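NOL1/NOP2/sun family protein (Enterococcus faecium, PDB 3M4X) probably methylates ribosomal RNA, combining an RsmF-like methyltransferase domain with an RNA-binding PUA-like domain. Local coordinates at residues Ala101-Gly106 with Ala125-Lys130; Lys130-Thr135 with Glu354-Ala359. All coordinates share one frame; numbering follows the deposited sequence.

Interaction 1 of 2, residues Ala101-Gly106 with Ala125-Lys130; sequences AAAKPG and AQMKGK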
ATOM      1  N   ALA A 101       3.497  11.738   1.570  1.00 36.05           N
ATOM      2  CA  ALA A 101       2.046  11.819   1.492  1.00 32.47           C
ATOM      3  C   ALA A 101       1.409  12.182   2.819  1.00 34.13           C
ATOM      4  O   ALA A 101       0.408  12.894   2.844  1.00 37.20           O
ATOM      5  CB  ALA A 101       1.461  10.511   0.951  1.00 28.94           C
ATOM      6  N   ALA A 102       1.986  11.693   3.915  1.00 32.74           N
ATOM      7  CA  ALA A 102       1.451  11.936   5.261  1.00 33.67           C
ATOM      8  C   ALA A 102      -0.084  12.003   5.314  1.00 32.47           C
ATOM      9  O   ALA A 102      -0.672  13.028   5.675  1.00 28.49           O
ATOM     10  CB  ALA A 102       2.057  13.187   5.862  1.00 36.20           C
ATOM     11  N   ALA A 103      -0.723  10.895   4.959  1.00 24.24           N
ATOM     12  CA  ALA A 103      -2.163  10.762   5.097  1.00 25.01           C
ATOM     13  C   ALA A 103      -2.552  10.922   6.569  1.00 35.66           C
ATOM     14  O   ALA A 103      -1.791  10.581   7.468  1.00 32.35           O
ATOM     15  CB  ALA A 103      -2.596   9.407   4.590  1.00 20.40           C
ATOM     16  N   LYS A 104      -3.751  11.430   6.812  1.00 42.40           N
ATOM     17  CA  LYS A 104      -4.222  11.617   8.173  1.00 35.71           C
ATOM     18  C   LYS A 104      -5.437  10.739   8.434  1.00 34.38           C
ATOM     19  O   LYS A 104      -6.253  10.521   7.539  1.00 36.80           O
ATOM     20  CB  LYS A 104      -4.579  13.084   8.414  1.00 39.84           C
ATOM     21  CG  LYS A 104      -3.400  14.054   8.276  1.00 44.80           C
ATOM     22  CD  LYS A 104      -3.889  15.500   8.174  1.00 56.84           C
ATOM     23  CE  LYS A 104      -4.832  15.867   9.321  1.00 68.06           C
ATOM     24  NZ  LYS A 104      -5.495  17.202   9.121  1.00 72.03           N
ATOM     25  N   PRO A 105      -5.551  10.217   9.665  1.00 26.66           N
ATOM     26  CA  PRO A 105      -6.757   9.505  10.087  1.00 25.27           C
ATOM     27  C   PRO A 105      -8.001  10.283   9.697  1.00 29.94           C
ATOM     28  O   PRO A 105      -8.097  11.477  10.017  1.00 32.41           O
ATOM     29  CB  PRO A 105      -6.621   9.486  11.614  1.00 31.33           C
ATOM     30  CG  PRO A 105      -5.093   9.430  11.842  1.00 25.28           C
ATOM     31  CD  PRO A 105      -4.548  10.328  10.745  1.00 25.18           C
ATOM     32  N   GLY A 106      -8.931   9.630   9.002  1.00 27.43           N
ATOM     33  CA  GLY A 106     -10.199  10.265   8.666  1.00 30.02           C
ATOM     34  C   GLY A 106     -10.275  10.882   7.274  1.00 32.95           C
ATOM     35  O   GLY A 106     -11.351  11.279   6.822  1.00 31.14           O
ATOM     36  N   ALA A 125      -1.273   2.614   7.294  1.00 26.31           N
ATOM     37  CA  ALA A 125      -0.645   2.644   8.618  1.00 31.11           C
ATOM     38  C   ALA A 125      -0.834   4.030   9.198  1.00 35.50           C
ATOM     39  O   ALA A 125      -1.060   4.185  10.394  1.00 34.96           O
ATOM     40  CB  ALA A 125       0.865   2.285   8.541  1.00 29.41           C
ATOM     41  N   GLN A 126      -0.750   5.040   8.332  1.00 31.99           N
ATOM     42  CA  GLN A 126      -0.882   6.426   8.757  1.00 25.11           C
ATOM     43  C   GLN A 126      -2.320   6.746   9.199  1.00 33.70           C
ATOM     44  O   GLN A 126      -2.545   7.543  10.113  1.00 33.28           O
ATOM     45  CB  GLN A 126      -0.471   7.360   7.620  1.00 27.22           C
ATOM     46  CG  GLN A 126       1.045   7.535   7.420  1.00 25.59           C
ATOM     47  CD  GLN A 126       1.381   8.118   6.038  1.00 29.56           C
ATOM     48  OE1 GLN A 126       0.510   8.242   5.172  1.00 27.91           O
ATOM     49  NE2 GLN A 126       2.641   8.485   5.837  1.00 26.67           N
HETATM   50  N   MSE A 127      -3.287   6.107   8.550  1.00 29.59           N
HETATM   51  CA  MSE A 127      -4.693   6.431   8.755  1.00 29.33           C
HETATM   52  C   MSE A 127      -5.331   5.727   9.942  1.00 27.77           C
HETATM   53  O   MSE A 127      -6.421   6.103  10.370  1.00 33.58           O
HETATM   54  CB  MSE A 127      -5.471   6.142   7.480  1.00 27.88           C
HETATM   55  CG  MSE A 127      -4.910   6.903   6.300  1.00 33.20           C
HETATM   56 SE   MSE A 127      -5.708   6.311   4.641  1.00 43.69          SE
HETATM   57  CE  MSE A 127      -7.538   6.842   5.074  1.00 27.35           C
ATOM     58  N   LYS A 128      -4.645   4.716  10.466  1.00 36.07           N
ATOM     59  CA  LYS A 128      -5.043   4.036  11.697  1.00 35.10           C
ATOM     60  C   LYS A 128      -6.486   3.528  11.635  1.00 33.04           C
ATOM     61  O   LYS A 128      -7.217   3.579  12.621  1.00 35.33           O
ATOM     62  CB  LYS A 128      -4.831   4.959  12.899  1.00 33.59           C
ATOM     63  CG  LYS A 128      -3.378   5.329  13.099  1.00 47.16           C
ATOM     64  CD  LYS A 128      -3.225   6.637  13.856  1.00 59.78           C
ATOM     65  CE  LYS A 128      -2.803   6.408  15.293  1.00 70.40           C
ATOM     66  NZ  LYS A 128      -2.395   7.685  15.945  1.00 74.64           N
ATOM     67  N   GLY A 129      -6.880   3.043  10.463  1.00 30.81           N
ATOM     68  CA  GLY A 129      -8.203   2.479  10.262  1.00 35.23           C
ATOM     69  C   GLY A 129      -9.328   3.500  10.166  1.00 32.33           C
ATOM     70  O   GLY A 129     -10.490   3.124  10.061  1.00 34.90           O
ATOM     71  N   LYS A 130      -8.991   4.784  10.230  1.00 26.96           N
ATOM     72  CA  LYS A 130      -9.989   5.853  10.066  1.00 25.79           C
ATOM     73  C   LYS A 130      -9.973   6.475   8.669  1.00 32.97           C
ATOM     74  O   LYS A 130      -8.913   6.604   8.026  1.00 30.64           O
ATOM     75  CB  LYS A 130      -9.782   6.936  11.122  1.00 36.04           C
ATOM     76  CG  LYS A 130      -9.829   6.386  12.549  1.00 46.65           C
ATOM     77  CD  LYS A 130     -10.196   7.455  13.559  1.00 59.36           C
ATOM     78  CE  LYS A 130     -10.264   6.871  14.977  1.00 66.54           C
ATOM     79  NZ  LYS A 130     -10.482   7.918  16.024  1.00 69.24           N
TER
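Gln126 reaches from the last turn of helix 118-127 to the backbone of Ala103, in the Rossmann-like methyltransferase domain, where the loop leading into strand 108-111 passes the end of the helix that precedes strand 132-136. The packed part lies at Ala103, Gln126 and Met127, a selenomethionine. With CG anti to its own carbonyl carbon (chi1 -79°) and the chain extended beyond it, Gln126 lays its carboxamide beside Ala102 and Ala103. OE1 accepts the N-H of Ala103, Ala103 N lying 2.9 Å from Gln126 OE1; the bond is bent, and the donor stands well above the amide plane. The other half of the amide is also used, since NE2 donates to Gly98 O in helix 95-101, so one side chain ties both that helix and the loop after it to helix 118-127. Ala103 CB packs against Met127 CG at 3.8 Å and also touches Leu123.

The solvent side is built from exposed residues. Pro105 rests its ring on the carbonyls that end the helix, with CD 3.5 Å from Gln126 O and CA 3.4 Å from Met127 O, the latter a CA-H...O contact. Met127 O also accepts the N-H of Lys130, closing a type I' turn. The lysine side chains touch through carbon: Lys128 CD lies against Pro105 CG, while Lys130 meets the loop with CB and sends its amino end away. At the far end, Gly106 N donates to Lys130 O over 3.2 Å, nearly straight at hydrogen (166°) but with the donor standing above the carbonyl plane.

Interaction 2 of 2, residues Lys130-Thr135 with Glu354-Ala359; sequences KGLLVT and EVPELA
The CA atoms of Leu132 and Leu358 are the nearest such pair across the segments, 6.2 Å apart, where the first residue of strand 132-136 meets the type I turn Pro356-Ala359 that follows strand 351-355; no hydrogen bond joins the two segments. That turn is closed by its own bond from Ala359 N to Pro356 O and offers Leu132 a surface made of both side chain and backbone.

Leu132 carries nearly all of the contact, and its parts meet different residues. Its CB comes 3.7 Å from Leu358 CB. Further out, CG stands anti to the backbone N (chi1 171°), and the two methyls beyond it divide the turn between them. CD1 meets Pro356 CG at 4.0 Å, the leucine side chain crossing the proline at about a right angle. CD2 lies over the peptide that follows Leu358, 3.7 Å from Leu358 O and 3.9 Å from Ala359 CA, so this methyl packs on main chain. Gly131 adds a looser touch through its carbonyl, with Gly131 O 4.4 Å from Pro356 CB.

The surroundings separate a buried side from an outer one. Leu132 is buried and also packs on Phe175, and its backbone hydrogen-bonds to Glu107 and to Val109 of the parallel strand 108-111. Leu358 is exposed, though its side chain also touches Lys108 on that neighbouring strand. Glu354, just upstream of the turn, points its carboxylate into its own domain, where Tyr339 OH and the backbone N-H groups of Thr342 and Gly343 bind it. The whole is apolar packing between domains: the start of a parallel strand in the Rossmann-like methyltransferase core meets a turn of the first C-terminal domain of an RsmF-type enzyme.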
ATOM      1  N   LYS A 130      -8.991   4.784  10.230  1.00 26.96           N
ATOM      2  CA  LYS A 130      -9.989   5.853  10.066  1.00 25.79           C
ATOM      3  C   LYS A 130      -9.973   6.475   8.669  1.00 32.97           C
ATOM      4  O   LYS A 130      -8.913   6.604   8.026  1.00 30.64           O
ATOM      5  CB  LYS A 130      -9.782   6.936  11.122  1.00 36.04           C
ATOM      6  CG  LYS A 130      -9.829   6.386  12.549  1.00 46.65           C
ATOM      7  CD  LYS A 130     -10.196   7.455  13.559  1.00 59.36           C
ATOM      8  CE  LYS A 130     -10.264   6.871  14.977  1.00 66.54           C
ATOM      9  NZ  LYS A 130     -10.482   7.918  16.024  1.00 69.24           N
ATOM     10  N   GLY A 131     -11.153   6.872   8.210  1.00 33.83           N
ATOM     11  CA  GLY A 131     -11.303   7.445   6.895  1.00 29.15           C
ATOM     12  C   GLY A 131     -11.495   6.373   5.850  1.00 26.74           C
ATOM     13  O   GLY A 131     -11.920   5.270   6.157  1.00 31.69           O
ATOM     14  N   LEU A 132     -11.181   6.705   4.606  1.00 32.76           N
ATOM     15  CA  LEU A 132     -11.397   5.797   3.491  1.00 32.20           C
ATOM     16  C   LEU A 132     -10.199   5.798   2.559  1.00 28.86           C
ATOM     17  O   LEU A 132      -9.797   6.838   2.051  1.00 27.89           O
ATOM     18  CB  LEU A 132     -12.639   6.202   2.707  1.00 29.30           C
ATOM     19  CG  LEU A 132     -12.867   5.471   1.382  1.00 32.66           C
ATOM     20  CD1 LEU A 132     -13.143   3.985   1.590  1.00 36.60           C
ATOM     21  CD2 LEU A 132     -13.990   6.111   0.585  1.00 23.07           C
ATOM     22  N   LEU A 133      -9.644   4.619   2.320  1.00 28.75           N
ATOM     23  CA  LEU A 133      -8.498   4.487   1.435  1.00 28.92           C
ATOM     24  C   LEU A 133      -8.986   3.776   0.198  1.00 27.79           C
ATOM     25  O   LEU A 133      -9.334   2.599   0.267  1.00 31.48           O
ATOM     26  CB  LEU A 133      -7.410   3.628   2.101  1.00 31.33           C
ATOM     27  CG  LEU A 133      -5.931   3.669   1.667  1.00 37.52           C
ATOM     28  CD1 LEU A 133      -5.308   2.275   1.676  1.00 41.22           C
ATOM     29  CD2 LEU A 133      -5.685   4.341   0.341  1.00 32.77           C
ATOM     30  N   VAL A 134      -9.029   4.457  -0.936  1.00 28.16           N
ATOM     31  CA  VAL A 134      -9.249   3.698  -2.159  1.00 24.38           C
ATOM     32  C   VAL A 134      -7.950   3.477  -2.932  1.00 28.75           C
ATOM     33  O   VAL A 134      -7.147   4.389  -3.141  1.00 30.91           O
ATOM     34  CB  VAL A 134     -10.514   4.124  -2.995  1.00 36.31           C
ATOM     35  CG1 VAL A 134     -11.249   5.302  -2.372  1.00 32.82           C
ATOM     36  CG2 VAL A 134     -10.196   4.317  -4.457  1.00 33.08           C
ATOM     37  N   THR A 135      -7.727   2.217  -3.274  1.00 30.00           N
ATOM     38  CA  THR A 135      -6.463   1.782  -3.825  1.00 30.45           C
ATOM     39  C   THR A 135      -6.773   1.154  -5.154  1.00 32.70           C
ATOM     40  O   THR A 135      -7.432   0.124  -5.227  1.00 36.95           O
ATOM     41  CB  THR A 135      -5.807   0.716  -2.946  1.00 37.87           C
ATOM     42  OG1 THR A 135      -5.967   1.060  -1.570  1.00 52.16           O
ATOM     43  CG2 THR A 135      -4.358   0.640  -3.249  1.00 31.45           C
ATOM     44  N   GLU A 354     -17.850  -5.349   5.635  1.00 40.67           N
ATOM     45  CA  GLU A 354     -18.136  -4.161   6.412  1.00 38.40           C
ATOM     46  C   GLU A 354     -17.484  -3.029   5.662  1.00 36.34           C
ATOM     47  O   GLU A 354     -16.261  -2.999   5.522  1.00 34.34           O
ATOM     48  CB  GLU A 354     -17.560  -4.280   7.823  1.00 37.69           C
ATOM     49  CG  GLU A 354     -17.715  -3.022   8.662  1.00 39.04           C
ATOM     50  CD  GLU A 354     -17.139  -3.186  10.046  1.00 47.20           C
ATOM     51  OE1 GLU A 354     -16.970  -4.342  10.484  1.00 52.29           O
ATOM     52  OE2 GLU A 354     -16.848  -2.162  10.694  1.00 50.69           O
ATOM     53  N   VAL A 355     -18.310  -2.109   5.170  1.00 36.32           N
ATOM     54  CA  VAL A 355     -17.864  -1.061   4.266  1.00 39.62           C
ATOM     55  C   VAL A 355     -17.888   0.285   4.972  1.00 39.13           C
ATOM     56  O   VAL A 355     -18.846   0.605   5.664  1.00 39.72           O
ATOM     57  CB  VAL A 355     -18.780  -0.982   3.030  1.00 43.75           C
ATOM     58  CG1 VAL A 355     -18.173  -0.065   1.984  1.00 47.87           C
ATOM     59  CG2 VAL A 355     -18.996  -2.364   2.453  1.00 48.58           C
ATOM     60  N   PRO A 356     -16.826   1.081   4.797  1.00 38.51           N
ATOM     61  CA  PRO A 356     -16.766   2.376   5.471  1.00 40.93           C
ATOM     62  C   PRO A 356     -17.929   3.251   5.053  1.00 46.11           C
ATOM     63  O   PRO A 356     -18.429   3.156   3.934  1.00 48.12           O
ATOM     64  CB  PRO A 356     -15.450   2.967   4.971  1.00 42.04           C
ATOM     65  CG  PRO A 356     -14.642   1.788   4.584  1.00 39.83           C
ATOM     66  CD  PRO A 356     -15.617   0.824   4.005  1.00 40.39           C
ATOM     67  N   GLU A 357     -18.364   4.102   5.962  1.00 48.04           N
ATOM     68  CA  GLU A 357     -19.520   4.928   5.698  1.00 47.36           C
ATOM     69  C   GLU A 357     -19.186   5.947   4.618  1.00 43.39           C
ATOM     70  O   GLU A 357     -20.071   6.434   3.929  1.00 42.07           O
ATOM     71  CB  GLU A 357     -19.973   5.619   6.982  1.00 51.32           C
ATOM     72  CG  GLU A 357     -21.446   5.928   6.999  1.00 61.75           C
ATOM     73  CD  GLU A 357     -22.291   4.673   6.940  1.00 70.42           C
ATOM     74  OE1 GLU A 357     -21.888   3.660   7.550  1.00 74.79           O
ATOM     75  OE2 GLU A 357     -23.353   4.698   6.286  1.00 74.43           O
ATOM     76  N   LEU A 358     -17.895   6.242   4.475  1.00 44.09           N
ATOM     77  CA  LEU A 358     -17.401   7.227   3.524  1.00 42.60           C
ATOM     78  C   LEU A 358     -17.474   6.740   2.088  1.00 39.69           C
ATOM     79  O   LEU A 358     -17.386   7.535   1.156  1.00 40.91           O
ATOM     80  CB  LEU A 358     -15.939   7.576   3.825  1.00 49.65           C
ATOM     81  CG  LEU A 358     -15.605   8.674   4.822  1.00 49.92           C
ATOM     82  CD1 LEU A 358     -16.366   9.938   4.465  1.00 45.41           C
ATOM     83  CD2 LEU A 358     -15.942   8.213   6.221  1.00 55.21           C
ATOM     84  N   ALA A 359     -17.582   5.433   1.899  1.00 33.95           N
ATOM     85  CA  ALA A 359     -17.653   4.907   0.544  1.00 38.90           C
ATOM     86  C   ALA A 359     -18.869   5.494  -0.169  1.00 42.26           C
ATOM     87  O   ALA A 359     -19.965   5.536   0.392  1.00 42.46           O
ATOM     88  CB  ALA A 359     -17.727   3.385   0.558  1.00 40.10           C
TER

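Lys130 lies in a segment of both interactions but makes contact only in interaction 1; the two follow one another along the chain, with centres about 11 Å apart. Interaction 1 stays within the methyltransferase domain and joins the loop before strand 108-111 to the end of helix 118-127 and the turn before strand 132-136; interaction 2 links that domain to the first C-terminal domain, 219 residues later. Their chemistry differs accordingly: two hydrogen bonds and close backbone packing in the partly buried interaction 1, purely van der Waals contact over a smaller area, 196 against 376 Å², in interaction 2 at the surface. Met127 connects them, its CE 3.7 Å from Leu132 N and its SE 4.0 Å from Leu133 CG.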